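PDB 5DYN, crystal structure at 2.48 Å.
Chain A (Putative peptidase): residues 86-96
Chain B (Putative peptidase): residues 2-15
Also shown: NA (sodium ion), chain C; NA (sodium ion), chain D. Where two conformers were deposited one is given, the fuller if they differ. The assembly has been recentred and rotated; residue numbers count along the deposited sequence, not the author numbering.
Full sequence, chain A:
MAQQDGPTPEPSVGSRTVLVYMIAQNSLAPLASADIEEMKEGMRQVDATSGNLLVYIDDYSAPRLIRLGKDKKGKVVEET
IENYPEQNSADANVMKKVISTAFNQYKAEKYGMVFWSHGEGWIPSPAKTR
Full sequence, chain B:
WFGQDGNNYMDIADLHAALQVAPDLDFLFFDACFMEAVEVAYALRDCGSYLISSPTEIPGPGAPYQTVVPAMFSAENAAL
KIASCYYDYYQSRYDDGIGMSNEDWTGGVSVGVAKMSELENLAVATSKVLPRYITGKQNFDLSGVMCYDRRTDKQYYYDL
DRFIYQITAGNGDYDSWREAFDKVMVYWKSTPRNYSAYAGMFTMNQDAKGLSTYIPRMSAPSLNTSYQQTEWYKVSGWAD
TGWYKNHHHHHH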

# COMPACT_ATOMS: atom_id res chain seq x y z
N GLU A 86 -8.56 -19.04 -16.44
CA GLU A 86 -7.85 -19.04 -15.17
C GLU A 86 -6.39 -18.68 -15.42
O GLU A 86 -5.78 -19.15 -16.38
CB GLU A 86 -7.97 -20.38 -14.46
CG GLU A 86 -9.10 -20.44 -13.43
CD GLU A 86 -8.85 -19.61 -12.18
OE1 GLU A 86 -7.92 -18.76 -12.17
OE2 GLU A 86 -9.58 -19.81 -11.18
N GLN A 87 -5.84 -17.84 -14.55
CA GLN A 87 -4.53 -17.27 -14.78
C GLN A 87 -3.94 -16.72 -13.49
O GLN A 87 -4.65 -16.46 -12.53
CB GLN A 87 -4.62 -16.16 -15.82
CG GLN A 87 -5.54 -15.02 -15.41
CD GLN A 87 -5.85 -14.08 -16.55
OE1 GLN A 87 -5.43 -14.30 -17.68
NE2 GLN A 87 -6.59 -13.02 -16.25
N ASN A 88 -2.62 -16.56 -13.48
CA ASN A 88 -1.94 -15.91 -12.37
C ASN A 88 -2.10 -14.40 -12.45
O ASN A 88 -1.45 -13.75 -13.27
CB ASN A 88 -0.46 -16.30 -12.35
CG ASN A 88 0.33 -15.54 -11.31
OD1 ASN A 88 -0.21 -15.05 -10.32
ND2 ASN A 88 1.64 -15.43 -11.53
N SER A 89 -2.98 -13.85 -11.62
CA SER A 89 -3.24 -12.41 -11.63
C SER A 89 -2.10 -11.62 -10.98
O SER A 89 -2.10 -10.39 -11.00
CB SER A 89 -4.56 -12.11 -10.92
OG SER A 89 -5.62 -12.85 -11.51
N ALA A 90 -1.15 -12.34 -10.40
CA ALA A 90 0.04 -11.72 -9.81
C ALA A 90 1.17 -11.67 -10.82
O ALA A 90 2.31 -11.32 -10.49
CB ALA A 90 0.47 -12.47 -8.56
N ASP A 91 0.86 -12.02 -12.07
CA ASP A 91 1.82 -11.94 -13.16
C ASP A 91 1.73 -10.57 -13.83
O ASP A 91 0.63 -10.04 -14.03
CB ASP A 91 1.57 -13.05 -14.18
CG ASP A 91 2.53 -12.98 -15.36
OD1 ASP A 91 3.71 -13.34 -15.18
OD2 ASP A 91 2.10 -12.58 -16.46
N ALA A 92 2.88 -10.00 -14.16
CA ALA A 92 2.94 -8.63 -14.67
C ALA A 92 2.21 -8.48 -16.00
O ALA A 92 1.45 -7.53 -16.19
CB ALA A 92 4.39 -8.19 -14.82
N ASN A 93 2.43 -9.41 -16.92
CA ASN A 93 1.82 -9.31 -18.24
C ASN A 93 0.31 -9.50 -18.18
O ASN A 93 -0.42 -8.92 -18.98
CB ASN A 93 2.46 -10.31 -19.19
CG ASN A 93 3.88 -9.93 -19.55
OD1 ASN A 93 4.24 -8.75 -19.55
ND2 ASN A 93 4.71 -10.93 -19.85
N VAL A 94 -0.15 -10.31 -17.23
CA VAL A 94 -1.58 -10.45 -17.00
C VAL A 94 -2.16 -9.13 -16.48
O VAL A 94 -3.20 -8.67 -16.95
CB VAL A 94 -1.90 -11.57 -15.99
CG1 VAL A 94 -3.38 -11.58 -15.65
CG2 VAL A 94 -1.46 -12.92 -16.54
N MET A 95 -1.46 -8.52 -15.53
CA MET A 95 -1.88 -7.23 -14.99
C MET A 95 -1.85 -6.16 -16.07
O MET A 95 -2.74 -5.31 -16.14
CB MET A 95 -1.00 -6.83 -13.81
CG MET A 95 -1.28 -5.43 -13.27
SD MET A 95 -0.44 -5.06 -11.72
CE MET A 95 -1.52 -5.87 -10.55
N LYS A 96 -0.82 -6.20 -16.91
CA LYS A 96 -0.69 -5.27 -18.04
C LYS A 96 -1.91 -5.33 -18.95
O LYS A 96 -2.47 -4.30 -19.30
CB LYS A 96 0.57 -5.58 -18.85
CG LYS A 96 1.83 -4.92 -18.36
CD LYS A 96 2.99 -5.26 -19.28
CE LYS A 96 4.31 -4.74 -18.74
NZ LYS A 96 5.44 -5.12 -19.63
N PHE B 2 3.74 -7.96 -3.46
CA PHE B 2 2.32 -7.69 -3.34
C PHE B 2 1.50 -8.72 -4.10
O PHE B 2 1.89 -9.16 -5.18
CB PHE B 2 1.97 -6.29 -3.85
CG PHE B 2 0.51 -6.12 -4.15
CD1 PHE B 2 -0.41 -5.97 -3.12
CD2 PHE B 2 0.04 -6.14 -5.45
CE1 PHE B 2 -1.76 -5.84 -3.38
CE2 PHE B 2 -1.31 -6.00 -5.73
CZ PHE B 2 -2.21 -5.86 -4.69
N GLY B 3 0.37 -9.09 -3.53
CA GLY B 3 -0.55 -10.00 -4.20
C GLY B 3 -0.16 -11.45 -4.07
O GLY B 3 1.00 -11.81 -4.27
N GLN B 4 -1.13 -12.28 -3.72
CA GLN B 4 -0.93 -13.72 -3.70
C GLN B 4 -2.00 -14.41 -4.53
O GLN B 4 -3.18 -14.38 -4.20
CB GLN B 4 -0.95 -14.26 -2.27
CG GLN B 4 -0.88 -15.78 -2.21
CD GLN B 4 -1.05 -16.32 -0.80
OE1 GLN B 4 -1.66 -15.68 0.06
NE2 GLN B 4 -0.49 -17.50 -0.55
N ASP B 5 -1.57 -15.02 -5.63
CA ASP B 5 -2.46 -15.80 -6.47
C ASP B 5 -2.04 -17.26 -6.37
O ASP B 5 -1.18 -17.72 -7.12
CB ASP B 5 -2.40 -15.32 -7.92
CG ASP B 5 -3.52 -15.89 -8.78
OD1 ASP B 5 -3.72 -17.12 -8.76
OD2 ASP B 5 -4.19 -15.10 -9.47
N GLY B 6 -2.66 -17.98 -5.44
CA GLY B 6 -2.27 -19.36 -5.19
C GLY B 6 -0.90 -19.41 -4.55
O GLY B 6 -0.74 -19.08 -3.38
N ASN B 7 0.10 -19.81 -5.34
CA ASN B 7 1.48 -19.85 -4.86
C ASN B 7 2.36 -18.84 -5.58
O ASN B 7 3.58 -18.99 -5.61
CB ASN B 7 2.06 -21.25 -5.01
CG ASN B 7 1.36 -22.28 -4.15
OD1 ASN B 7 1.45 -22.25 -2.92
ND2 ASN B 7 0.67 -23.21 -4.79
N ASN B 8 1.74 -17.82 -6.15
CA ASN B 8 2.49 -16.78 -6.85
C ASN B 8 2.35 -15.43 -6.18
O ASN B 8 1.27 -15.07 -5.69
CB ASN B 8 2.05 -16.69 -8.31
CG ASN B 8 2.38 -17.94 -9.09
OD1 ASN B 8 1.62 -18.91 -9.08
ND2 ASN B 8 3.53 -17.93 -9.77
N TYR B 9 3.45 -14.69 -6.15
CA TYR B 9 3.51 -13.39 -5.49
C TYR B 9 4.23 -12.42 -6.41
O TYR B 9 5.29 -12.75 -6.95
CB TYR B 9 4.24 -13.50 -4.14
CG TYR B 9 3.80 -14.67 -3.28
CD1 TYR B 9 4.21 -15.97 -3.57
CD2 TYR B 9 2.98 -14.48 -2.17
CE1 TYR B 9 3.80 -17.04 -2.81
CE2 TYR B 9 2.58 -15.55 -1.39
CZ TYR B 9 3.00 -16.83 -1.71
OH TYR B 9 2.61 -17.91 -0.95
N MET B 10 3.67 -11.24 -6.61
CA MET B 10 4.26 -10.28 -7.53
C MET B 10 5.33 -9.43 -6.86
O MET B 10 5.06 -8.69 -5.92
CB MET B 10 3.18 -9.38 -8.14
CG MET B 10 3.71 -8.42 -9.21
SD MET B 10 2.40 -7.57 -10.12
CE MET B 10 1.32 -7.12 -8.78
N ASP B 11 6.56 -9.56 -7.35
CA ASP B 11 7.64 -8.71 -6.87
C ASP B 11 7.35 -7.26 -7.25
O ASP B 11 6.68 -6.99 -8.25
CB ASP B 11 8.99 -9.17 -7.44
CG ASP B 11 9.51 -10.43 -6.75
OD1 ASP B 11 9.33 -10.55 -5.52
OD2 ASP B 11 10.08 -11.29 -7.44
N ILE B 12 7.83 -6.34 -6.42
CA ILE B 12 7.57 -4.92 -6.64
C ILE B 12 8.12 -4.45 -7.99
O ILE B 12 7.50 -3.62 -8.66
CB ILE B 12 8.16 -4.06 -5.51
CG1 ILE B 12 7.52 -4.45 -4.18
CG2 ILE B 12 7.94 -2.58 -5.77
CD1 ILE B 12 6.01 -4.36 -4.21
N ALA B 13 9.26 -4.99 -8.40
CA ALA B 13 9.86 -4.65 -9.69
C ALA B 13 8.93 -5.04 -10.83
O ALA B 13 8.73 -4.26 -11.77
CB ALA B 13 11.21 -5.34 -9.85
N ASP B 14 8.35 -6.23 -10.74
CA ASP B 14 7.38 -6.70 -11.72
C ASP B 14 6.11 -5.86 -11.70
O ASP B 14 5.52 -5.59 -12.75
CB ASP B 14 7.04 -8.17 -11.48
CG ASP B 14 8.25 -9.07 -11.58
OD1 ASP B 14 9.18 -8.72 -12.33
OD2 ASP B 14 8.27 -10.12 -10.91
N LEU B 15 5.68 -5.45 -10.51
CA LEU B 15 4.51 -4.58 -10.37
C LEU B 15 4.76 -3.25 -11.07
O LEU B 15 3.90 -2.77 -11.81
CB LEU B 15 4.17 -4.35 -8.90
CG LEU B 15 3.12 -3.29 -8.58
CD1 LEU B 15 1.81 -3.55 -9.32
CD2 LEU B 15 2.87 -3.21 -7.08
NA NA C . -5.54 -17.09 -10.50
NA NA D . -9.39 -17.65 -9.59

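A sodium-bridged polar anchor at one end and a small apolar cluster at the other join a turn and helix start of chain A to a β-hairpin and helix start of chain B, burying 495 Å² in all. The anchor is B:Asp5, at the end of the first hairpin strand, whose CA-to-CB bond points toward chain A. B:Asp5 OD1 and OD2 bind the chain C sodium at 2.5 and 2.6 Å, while A:Gln87 O binds the same ion at 2.3 Å; two further ligands come from elsewhere in the structure. A:Gln87 O and B:Asp5 OD2 lie 3.4 Å apart without a hydrogen bond, as expected for two oxygens bound to the same cation. B:Asp5 OD2 also accepts the one hydrogen bond that crosses between the stretches, from A:Ser89 N at 2.8 Å with a nearly straight N-H...O angle of 163°, so a single carboxylate oxygen serves both metal and backbone. The second sodium, in chain D, is bound by A:Glu86 OE2 at 2.7 Å and has no ligand from the chain B stretch.

The chain A backbone is shaped by a type I turn from A:Asn88 to A:Asp91, closed by A:Asp91 N to A:Asn88 O at 3.1 Å. A:Asn88 OD1 accepts from A:Ala90 N at 2.9 Å and also packs against B:Asp5 CB at 3.3 Å and B:Asn8 CB at 3.4 Å. The hairpin itself reverses through a type II' turn from B:Asp5 to B:Asn8, with B:Asp5 N donating to B:Asn8 O at 2.8 Å and B:Asn8 N to B:Asp5 O at 3.1 Å.

A:Ala90 points its methyl toward the hairpin and has the largest covered area of any residue here, 84 Å². Its CB lies 4.1 Å from both B:Asp5 CB and B:Met10 CB and 4.0 Å from B:Asn8 O, so the small side chain rests across both strands.

Beyond it, A:Asp91 caps the chain A helix: OD2 accepts from A:Val94 N at 3.3 Å and, weakly, from A:Asn93 N at 3.2 Å. One turn into that helix, A:Met95 reaches B:Met10, CE to CE at 3.6 Å, and A:Met95 SD lies 3.6 Å from B:Leu15 CD1. B:Leu15 starts away from chain A, but its side-chain end comes nearer. A:Ala92 CB lies 3.5 Å from B:Asp14 O, where the first turns of the two helices come close.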